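Local coordinates for protein phenol hydroxylase component phN (Pseudomonas stutzeri, PDB 3U52) that probably forms the oxygenase subunit of a phenol hydroxylase, carrying the di-iron centre at which dioxygen would be used to hydroxylate the aromatic ring, at residues Gly269-Ser274 / His430-Gly435; Pro175-Asp180 / Val401-Thr406; Pro317-Asp322 / Cys436-Lys441. All coordinates share one frame; numbering follows the deposited sequence.

Followed from the N terminus, the chain first lays down the three partners from the helical part of the fold: helix 173-184, helix 254-283 and the turn leading into helix 321-327. The zinc-bearing region then returns to each in the same order. Contact 2 closes its loop when 401-406 reaches 175-180, contact 1 when 430-435 reaches 269-274, and contact 3 when 436-441 reaches 317-322. The segments therefore alternate; every pair of contacts crosses and none nests. All three share the zinc ion, through Cys402, Cys432 and Cys436, so the segments around one four-cysteine site meet three separate parts of the helical fold; contacts 1 and 2 are buried and contact 3 lies at the surface.

Contact 1: Gly269-Ser274 / His430-Gly435; sequences GFRLLS and HFCSDG. With ZN (zinc ion), chain I; GOL (glycerol), chain N.
Arg271 meets Cys432 across a wide backbone gap: the closest CA atoms of the two segments, those of Arg271 and Gly435, are still 9.8 Å apart, and a long side chain reaching out from helix 254-283 spans the distance. Its target is the Cys4 zinc site, where Cys432 SG binds the metal together with Cys399, Cys402 and Cys436. The case illustrates how a metal-bound cysteine sulfur can also accept hydrogen bonds. Arg271 NE donates to Cys432 SG over 3.3 Å, the sulfur lying near the guanidinium plane, with an N-H...S angle of 152°; NH2 adds a weak bond to the same atom. With CG anti to the carbonyl carbon (chi1 -74°) and the chain bent at chi2, NE as well as the tip comes up to the sulfur. The positive guanidinium beside a zinc-bound thiolate would be expected to offset some of its negative charge. Beyond the sulfur, NH2 passes 3.6 Å from Ser433 CB, while Ser433 OG turns to the start of helix 434-442 and caps it at Cys436 N. Phe408 makes a cation-pi contact with the same arginine. The outer edge of the guanidinium grips a glycerol, probably from the crystallisation liquor: NH2 bonds to its O1 at 2.7 Å, and NH1 to its O3 at 2.8 Å, in a nearly straight line.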
loop_
_atom_site.group_PDB
_atom_site.type_symbol
_atom_site.label_atom_id
_atom_site.label_comp_id
_atom_site.label_asym_id
_atom_site.label_seq_id
_atom_site.Cartn_x
_atom_site.Cartn_y
_atom_site.Cartn_z
ATOM N N GLY A 269 -33.285 -2.127 -14.939
ATOM C CA GLY A 269 -31.841 -2.015 -14.983
ATOM C C GLY A 269 -31.426 -1.124 -16.148
ATOM O O GLY A 269 -30.551 -0.262 -15.998
ATOM N N PHE A 270 -32.083 -1.278 -17.294
ATOM C CA PHE A 270 -31.792 -0.400 -18.446
ATOM C C PHE A 270 -32.053 1.114 -18.108
ATOM O O PHE A 270 -31.251 2.015 -18.445
ATOM C CB PHE A 270 -32.653 -0.861 -19.659
ATOM C CG PHE A 270 -32.641 0.098 -20.803
ATOM C CD1 PHE A 270 -31.448 0.485 -21.392
ATOM C CD2 PHE A 270 -33.832 0.605 -21.303
ATOM C CE1 PHE A 270 -31.457 1.379 -22.506
ATOM C CE2 PHE A 270 -33.841 1.482 -22.392
ATOM C CZ PHE A 270 -32.648 1.861 -22.978
ATOM N N ARG A 271 -33.176 1.398 -17.432
ATOM C CA ARG A 271 -33.504 2.775 -17.052
ATOM C C ARG A 271 -32.489 3.280 -16.028
ATOM O O ARG A 271 -32.030 4.415 -16.102
ATOM C CB ARG A 271 -34.972 2.894 -16.567
ATOM C CG ARG A 271 -35.941 2.817 -17.773
ATOM C CD ARG A 271 -35.697 4.039 -18.671
ATOM N NE ARG A 271 -36.824 4.290 -19.596
ATOM C CZ ARG A 271 -36.709 4.461 -20.908
ATOM N NH1 ARG A 271 -35.530 4.376 -21.525
ATOM N NH2 ARG A 271 -37.787 4.697 -21.617
ATOM N N LEU A 272 -32.118 2.435 -15.078
ATOM C CA LEU A 272 -31.142 2.882 -14.086
ATOM C C LEU A 272 -29.791 3.270 -14.795
ATOM O O LEU A 272 -29.178 4.296 -14.494
ATOM C CB LEU A 272 -30.929 1.762 -13.073
ATOM C CG LEU A 272 -29.856 2.019 -12.026
ATOM C CD1 LEU A 272 -30.120 3.361 -11.262
ATOM C CD2 LEU A 272 -29.837 0.859 -11.117
ATOM N N LEU A 273 -29.368 2.457 -15.750
ATOM C CA LEU A 273 -28.079 2.654 -16.462
ATOM C C LEU A 273 -28.017 3.860 -17.405
ATOM O O LEU A 273 -26.920 4.295 -17.833
ATOM C CB LEU A 273 -27.767 1.423 -17.310
ATOM C CG LEU A 273 -27.355 0.196 -16.533
ATOM C CD1 LEU A 273 -27.359 -1.001 -17.526
ATOM C CD2 LEU A 273 -25.965 0.449 -15.910
ATOM N N SER A 274 -29.177 4.390 -17.763
ATOM C CA SER A 274 -29.211 5.644 -18.498
ATOM C C SER A 274 -28.366 6.748 -17.800
ATOM O O SER A 274 -27.733 7.537 -18.474
ATOM C CB SER A 274 -30.649 6.073 -18.817
ATOM O OG SER A 274 -31.329 6.701 -17.735
ATOM N N HIS A 430 -48.902 7.865 -15.364
ATOM C CA HIS A 430 -48.102 8.134 -16.567
ATOM C C HIS A 430 -46.737 7.417 -16.514
ATOM O O HIS A 430 -46.135 7.244 -15.423
ATOM C CB HIS A 430 -47.869 9.639 -16.730
ATOM C CG HIS A 430 -49.147 10.433 -16.764
ATOM N ND1 HIS A 430 -49.742 10.822 -17.942
ATOM C CD2 HIS A 430 -49.999 10.792 -15.774
ATOM C CE1 HIS A 430 -50.876 11.451 -17.672
ATOM N NE2 HIS A 430 -51.056 11.443 -16.365
ATOM N N PHE A 431 -46.236 7.078 -17.706
ATOM C CA PHE A 431 -45.000 6.281 -17.899
ATOM C C PHE A 431 -44.131 6.868 -19.010
ATOM O O PHE A 431 -44.645 7.549 -19.903
ATOM C CB PHE A 431 -45.373 4.824 -18.222
ATOM C CG PHE A 431 -46.405 4.278 -17.288
ATOM C CD1 PHE A 431 -46.053 3.884 -15.996
ATOM C CD2 PHE A 431 -47.752 4.292 -17.641
ATOM C CE1 PHE A 431 -47.051 3.457 -15.074
ATOM C CE2 PHE A 431 -48.761 3.816 -16.735
ATOM C CZ PHE A 431 -48.410 3.435 -15.466
ATOM N N CYS A 432 -42.831 6.547 -18.986
ATOM C CA CYS A 432 -41.902 7.013 -20.035
ATOM C C CYS A 432 -41.902 6.091 -21.287
ATOM O O CYS A 432 -41.286 6.456 -22.312
ATOM C CB CYS A 432 -40.498 7.038 -19.455
ATOM S SG CYS A 432 -39.918 5.366 -18.984
ATOM N N SER A 433 -42.539 4.926 -21.206
ATOM C CA SER A 433 -42.401 3.869 -22.200
ATOM C C SER A 433 -43.397 2.732 -21.974
ATOM O O SER A 433 -44.011 2.645 -20.918
ATOM C CB SER A 433 -41.021 3.240 -22.070
ATOM O OG SER A 433 -40.874 2.781 -20.714
ATOM N N ASP A 434 -43.491 1.829 -22.957
ATOM C CA ASP A 434 -44.241 0.587 -22.838
ATOM C C ASP A 434 -43.602 -0.283 -21.780
ATOM O O ASP A 434 -44.295 -1.015 -21.109
ATOM C CB ASP A 434 -44.264 -0.177 -24.159
ATOM C CG ASP A 434 -45.135 0.506 -25.233
ATOM O OD1 ASP A 434 -46.283 0.911 -24.946
ATOM O OD2 ASP A 434 -44.655 0.608 -26.373
ATOM N N GLY A 435 -42.288 -0.244 -21.635
ATOM C CA GLY A 435 -41.642 -1.183 -20.718
ATOM C C GLY A 435 -42.066 -0.923 -19.282
ATOM O O GLY A 435 -42.368 -1.855 -18.548
HETATM ZN ZN ZN I . -40.091 4.621 -16.745
HETATM C C1 GOL N . -38.085 5.450 -25.004
HETATM O O1 GOL N . -38.878 4.810 -24.085
HETATM C C2 GOL N . -37.332 4.351 -25.705
HETATM O O2 GOL N . -37.325 4.510 -27.111
HETATM C C3 GOL N . -36.001 4.077 -25.027
HETATM O O3 GOL N . -35.565 5.135 -24.216
#

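Contact 2: Pro175-Asp180 / Val401-Thr406. With ZN (zinc ion), chain I.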
loop_
_atom_site.group_PDB
_atom_site.type_symbol
_atom_site.label_atom_id
_atom_site.label_comp_id
_atom_site.label_asym_id
_atom_site.label_seq_id
_atom_site.Cartn_x
_atom_site.Cartn_y
_atom_site.Cartn_z
ATOM N N PRO A 175 -32.103 5.616 -8.779
ATOM C CA PRO A 175 -31.489 4.465 -8.092
ATOM C C PRO A 175 -32.178 4.007 -6.808
ATOM O O PRO A 175 -32.242 2.807 -6.570
ATOM C CB PRO A 175 -30.075 4.981 -7.706
ATOM C CG PRO A 175 -30.114 6.446 -7.904
ATOM C CD PRO A 175 -31.147 6.725 -8.949
ATOM N N LYS A 176 -32.664 4.933 -5.982
ATOM C CA LYS A 176 -33.326 4.560 -4.729
ATOM C C LYS A 176 -34.564 3.660 -4.934
ATOM O O LYS A 176 -34.665 2.582 -4.309
ATOM C CB LYS A 176 -33.685 5.797 -3.910
ATOM C CG LYS A 176 -34.073 5.457 -2.448
ATOM C CD LYS A 176 -34.473 6.719 -1.728
ATOM C CE LYS A 176 -35.439 6.446 -0.571
ATOM N NZ LYS A 176 -34.778 5.760 0.557
ATOM N N SER A 177 -35.486 4.074 -5.810
ATOM C CA SER A 177 -36.671 3.264 -6.039
ATOM C C SER A 177 -36.358 1.925 -6.736
ATOM O O SER A 177 -37.067 0.935 -6.521
ATOM C CB SER A 177 -37.763 4.052 -6.803
ATOM O OG SER A 177 -37.373 4.258 -8.146
ATOM N N PHE A 178 -35.305 1.872 -7.560
ATOM C CA PHE A 178 -34.821 0.585 -8.150
ATOM C C PHE A 178 -34.509 -0.405 -7.039
ATOM O O PHE A 178 -34.986 -1.566 -7.032
ATOM C CB PHE A 178 -33.523 0.814 -9.002
ATOM C CG PHE A 178 -32.937 -0.455 -9.552
ATOM C CD1 PHE A 178 -32.026 -1.190 -8.815
ATOM C CD2 PHE A 178 -33.269 -0.890 -10.840
ATOM C CE1 PHE A 178 -31.491 -2.397 -9.330
ATOM C CE2 PHE A 178 -32.721 -2.089 -11.403
ATOM C CZ PHE A 178 -31.881 -2.850 -10.643
ATOM N N PHE A 179 -33.700 0.042 -6.075
ATOM C CA PHE A 179 -33.354 -0.873 -4.999
ATOM C C PHE A 179 -34.461 -1.106 -3.939
ATOM O O PHE A 179 -34.492 -2.175 -3.330
ATOM C CB PHE A 179 -32.015 -0.457 -4.314
ATOM C CG PHE A 179 -31.062 -1.612 -4.191
ATOM C CD1 PHE A 179 -30.212 -1.928 -5.218
ATOM C CD2 PHE A 179 -31.076 -2.409 -3.052
ATOM C CE1 PHE A 179 -29.346 -3.062 -5.140
ATOM C CE2 PHE A 179 -30.221 -3.518 -2.932
ATOM C CZ PHE A 179 -29.359 -3.848 -3.977
ATOM N N ASP A 180 -35.311 -0.104 -3.685
ATOM C CA ASP A 180 -36.491 -0.277 -2.791
ATOM C C ASP A 180 -37.407 -1.325 -3.391
ATOM O O ASP A 180 -37.915 -2.130 -2.676
ATOM C CB ASP A 180 -37.258 1.020 -2.598
ATOM C CG ASP A 180 -36.616 1.951 -1.585
ATOM O OD1 ASP A 180 -35.531 1.606 -1.009
ATOM O OD2 ASP A 180 -37.196 3.059 -1.330
ATOM N N VAL A 401 -42.990 4.527 -12.630
ATOM C CA VAL A 401 -42.245 3.279 -12.286
ATOM C C VAL A 401 -40.759 3.614 -12.084
ATOM O O VAL A 401 -40.242 3.462 -10.979
ATOM C CB VAL A 401 -42.465 2.128 -13.316
ATOM C CG1 VAL A 401 -41.499 0.955 -13.075
ATOM C CG2 VAL A 401 -43.957 1.632 -13.310
ATOM N N CYS A 402 -40.092 4.140 -13.103
ATOM C CA CYS A 402 -38.619 4.274 -13.028
ATOM C C CYS A 402 -38.269 5.600 -12.423
ATOM O O CYS A 402 -37.132 5.774 -11.951
ATOM C CB CYS A 402 -37.946 4.055 -14.420
ATOM S SG CYS A 402 -38.259 5.362 -15.639
ATOM N N GLN A 403 -39.282 6.493 -12.345
ATOM C CA GLN A 403 -39.179 7.889 -11.865
ATOM C C GLN A 403 -38.244 8.837 -12.571
ATOM O O GLN A 403 -38.023 9.911 -12.070
ATOM C CB GLN A 403 -38.965 7.982 -10.343
ATOM C CG GLN A 403 -39.931 6.971 -9.624
ATOM C CD GLN A 403 -39.825 7.009 -8.138
ATOM O OE1 GLN A 403 -39.222 7.928 -7.578
ATOM N NE2 GLN A 403 -40.403 6.014 -7.475
ATOM N N ILE A 404 -37.764 8.495 -13.747
ATOM C CA ILE A 404 -36.991 9.435 -14.554
ATOM C C ILE A 404 -38.059 10.403 -15.174
ATOM O O ILE A 404 -39.165 9.967 -15.478
ATOM C CB ILE A 404 -36.208 8.674 -15.658
ATOM C CG1 ILE A 404 -35.258 7.655 -15.015
ATOM C CG2 ILE A 404 -35.359 9.669 -16.557
ATOM C CD1 ILE A 404 -34.420 6.801 -15.984
ATOM N N PRO A 405 -37.736 11.703 -15.347
ATOM C CA PRO A 405 -38.640 12.522 -16.127
ATOM C C PRO A 405 -38.955 11.828 -17.455
ATOM O O PRO A 405 -38.138 11.090 -17.980
ATOM C CB PRO A 405 -37.831 13.767 -16.424
ATOM C CG PRO A 405 -36.871 13.890 -15.390
ATOM C CD PRO A 405 -36.586 12.480 -14.865
ATOM N N THR A 406 -40.114 12.100 -18.022
ATOM C CA THR A 406 -40.504 11.435 -19.271
ATOM C C THR A 406 -39.843 12.114 -20.484
ATOM O O THR A 406 -40.468 12.853 -21.218
ATOM C CB THR A 406 -42.055 11.367 -19.384
ATOM O OG1 THR A 406 -42.597 12.639 -19.038
ATOM C CG2 THR A 406 -42.556 10.438 -18.341
HETATM ZN ZN ZN I . -40.091 4.621 -16.745
#
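Ser177 and Gln403 form a small, buried van der Waals contact where helix 173-184 runs beside the loop that supplies the Cys399-x-x-Cys402 half of the Cys4 zinc site. It exemplifies polar side chains that pack closely together while their hydrogen bonds are made with other residues. The Gln403 amide comes up against the serine with its nitrogen end: NE2 is 3.4 Å from Ser177 CB, and CD is 3.7 Å from Ser177 OG. The two oxygens have partners outside the pair. Ser177 OG bonds to the carbonyl of Ser173, one turn back in the helix, and to Arg268 NH2, whereas Gln403 OE1 is bonded to Ser173 OG, so both residues bond to the same serine, one to its carbonyl and one to its hydroxyl. Gln403 itself has a left-handed backbone conformation (phi 59°), and its side chain is extended beyond CG, which carries the amide across to the helix. The carbonyl oxygens of Val401 and Cys402 lie more loosely about the serine, each 4.1 Å from Ser177 OG. Cys402, whose CB points away from the helix, binds the zinc through SG at 2.3 Å; the same SG receives a weak but fairly straight bond from Ile404 N, 3.7 Å away.

Contact 3: Pro317-Asp322 / Cys436-Lys441; sequences PPKYQD and CCDIFK. With ZN (zinc ion), chain I.
Asp438, on helix 434-442, meets Lys319 and Tyr320, the two central residues of a type II beta turn from Pro318 to Gln321 that leads into helix 321-327. Helix 434-442 also supplies Cys436 to the Cys4 zinc site, so the pairing joins the outer side of that site to a turn near the surface. Followed outward, the aspartate shows how one carboxylate can serve several partners. Its CB lies 3.8 Å from Lys319 NZ. At CG, placed anti to the carbonyl carbon (chi1 -76°), the Tyr320 hydroxyl is already nearer than the ammonium. OD1 turns along its own helix and forms a salt bridge with Lys441 NZ at 3.5 Å. OD2 carries the contact: it accepts from Tyr320 OH at 2.7 Å and from Lys319 NZ at 3.2 Å. The two donors approach from opposite faces of the carboxylate, the hydroxyl from well above the plane, the ammonium tilted from it on the anti side. Relative to the tyrosine, OD2 sits at the ring edge, and ring and carboxylate planes are 46° apart. The two lysines, one at each oxygen, together with the phenol would probably favour the charged form of Asp438. Within the turn the two donor side chains also touch, Lys319 CG lying 3.7 Å above one face of the Tyr320 ring, toward its rim.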
loop_
_atom_site.group_PDB
_atom_site.type_symbol
_atom_site.label_atom_id
_atom_site.label_comp_id
_atom_site.label_asym_id
_atom_site.label_seq_id
_atom_site.Cartn_x
_atom_site.Cartn_y
_atom_site.Cartn_z
ATOM N N PRO A 317 -35.200 -13.890 -24.803
ATOM C CA PRO A 317 -34.538 -12.633 -24.389
ATOM C C PRO A 317 -35.558 -11.648 -23.801
ATOM O O PRO A 317 -36.803 -11.746 -24.087
ATOM C CB PRO A 317 -33.894 -12.103 -25.691
ATOM C CG PRO A 317 -33.986 -13.227 -26.695
ATOM C CD PRO A 317 -35.065 -14.171 -26.263
ATOM N N PRO A 318 -35.084 -10.675 -22.986
ATOM C CA PRO A 318 -36.056 -9.746 -22.368
ATOM C C PRO A 318 -36.937 -8.963 -23.356
ATOM O O PRO A 318 -36.493 -8.546 -24.440
ATOM C CB PRO A 318 -35.170 -8.763 -21.550
ATOM C CG PRO A 318 -33.869 -9.444 -21.437
ATOM C CD PRO A 318 -33.688 -10.362 -22.594
ATOM N N LYS A 319 -38.187 -8.787 -22.963
ATOM C CA LYS A 319 -39.158 -7.967 -23.708
ATOM C C LYS A 319 -38.631 -6.526 -23.858
ATOM O O LYS A 319 -38.043 -5.969 -22.920
ATOM C CB LYS A 319 -40.468 -8.021 -22.903
ATOM C CG LYS A 319 -41.685 -7.466 -23.542
ATOM C CD LYS A 319 -42.910 -7.899 -22.754
ATOM C CE LYS A 319 -42.870 -7.332 -21.359
ATOM N NZ LYS A 319 -44.177 -7.468 -20.666
ATOM N N TYR A 320 -38.829 -5.926 -25.038
ATOM C CA TYR A 320 -38.308 -4.584 -25.365
ATOM C C TYR A 320 -36.775 -4.466 -25.428
ATOM O O TYR A 320 -36.292 -3.354 -25.469
ATOM C CB TYR A 320 -38.875 -3.427 -24.474
ATOM C CG TYR A 320 -40.378 -3.480 -24.340
ATOM C CD1 TYR A 320 -40.978 -3.763 -23.118
ATOM C CD2 TYR A 320 -41.194 -3.310 -25.451
ATOM C CE1 TYR A 320 -42.360 -3.887 -23.023
ATOM C CE2 TYR A 320 -42.563 -3.402 -25.354
ATOM C CZ TYR A 320 -43.139 -3.696 -24.158
ATOM O OH TYR A 320 -44.521 -3.773 -24.102
ATOM N N GLN A 321 -36.014 -5.560 -25.476
ATOM C CA GLN A 321 -34.566 -5.364 -25.586
ATOM C C GLN A 321 -34.258 -4.626 -26.896
ATOM O O GLN A 321 -33.328 -3.850 -26.920
ATOM C CB GLN A 321 -33.751 -6.667 -25.452
ATOM C CG GLN A 321 -33.807 -7.546 -26.669
ATOM C CD GLN A 321 -32.768 -8.642 -26.691
ATOM O OE1 GLN A 321 -31.969 -8.815 -25.764
ATOM N NE2 GLN A 321 -32.782 -9.412 -27.763
ATOM N N ASP A 322 -35.072 -4.826 -27.954
ATOM C CA ASP A 322 -34.929 -4.051 -29.220
ATOM C C ASP A 322 -35.048 -2.539 -29.091
ATOM O O ASP A 322 -34.381 -1.786 -29.802
ATOM C CB ASP A 322 -35.914 -4.506 -30.317
ATOM C CG ASP A 322 -37.426 -4.531 -29.851
ATOM O OD1 ASP A 322 -37.836 -5.283 -28.866
ATOM O OD2 ASP A 322 -38.234 -3.838 -30.545
ATOM N N CYS A 436 -42.117 0.356 -18.905
ATOM C CA CYS A 436 -42.542 0.777 -17.566
ATOM C C CYS A 436 -44.054 0.610 -17.404
ATOM O O CYS A 436 -44.527 0.181 -16.379
ATOM C CB CYS A 436 -42.115 2.206 -17.325
ATOM S SG CYS A 436 -40.313 2.383 -16.853
ATOM N N CYS A 437 -44.804 0.902 -18.452
ATOM C CA CYS A 437 -46.244 0.639 -18.439
ATOM C C CYS A 437 -46.550 -0.817 -18.102
ATOM O O CYS A 437 -47.390 -1.083 -17.244
ATOM C CB CYS A 437 -46.893 1.091 -19.774
ATOM S SG CYS A 437 -48.727 1.080 -19.655
ATOM N N ASP A 438 -45.877 -1.784 -18.743
ATOM C CA ASP A 438 -46.145 -3.195 -18.500
ATOM C C ASP A 438 -45.790 -3.659 -17.099
ATOM O O ASP A 438 -46.450 -4.531 -16.541
ATOM C CB ASP A 438 -45.393 -4.076 -19.481
ATOM C CG ASP A 438 -46.020 -4.077 -20.862
ATOM O OD1 ASP A 438 -47.069 -3.390 -21.069
ATOM O OD2 ASP A 438 -45.426 -4.748 -21.737
ATOM N N ILE A 439 -44.730 -3.096 -16.536
ATOM C CA ILE A 439 -44.347 -3.397 -15.163
ATOM C C ILE A 439 -45.491 -2.893 -14.225
ATOM O O ILE A 439 -45.934 -3.598 -13.291
ATOM C CB ILE A 439 -42.989 -2.678 -14.801
ATOM C CG1 ILE A 439 -41.834 -3.304 -15.561
ATOM C CG2 ILE A 439 -42.743 -2.700 -13.271
ATOM C CD1 ILE A 439 -40.575 -2.515 -15.537
ATOM N N PHE A 440 -45.975 -1.682 -14.465
ATOM C CA PHE A 440 -47.010 -1.106 -13.562
ATOM C C PHE A 440 -48.273 -1.965 -13.632
ATOM O O PHE A 440 -48.918 -2.244 -12.608
ATOM C CB PHE A 440 -47.325 0.318 -13.968
ATOM C CG PHE A 440 -48.436 0.945 -13.172
ATOM C CD1 PHE A 440 -48.136 1.702 -12.065
ATOM C CD2 PHE A 440 -49.786 0.740 -13.512
ATOM C CE1 PHE A 440 -49.151 2.297 -11.295
ATOM C CE2 PHE A 440 -50.813 1.330 -12.763
ATOM C CZ PHE A 440 -50.489 2.093 -11.633
ATOM N N LYS A 441 -48.631 -2.397 -14.830
ATOM C CA LYS A 441 -49.884 -3.141 -15.037
ATOM C C LYS A 441 -49.885 -4.482 -14.339
ATOM O O LYS A 441 -50.942 -4.937 -13.897
ATOM C CB LYS A 441 -50.207 -3.314 -16.526
ATOM C CG LYS A 441 -50.556 -1.981 -17.185
ATOM C CD LYS A 441 -51.044 -2.093 -18.611
ATOM C CE LYS A 441 -50.192 -3.042 -19.418
ATOM N NZ LYS A 441 -50.528 -2.835 -20.878
HETATM ZN ZN ZN I . -40.091 4.621 -16.745
#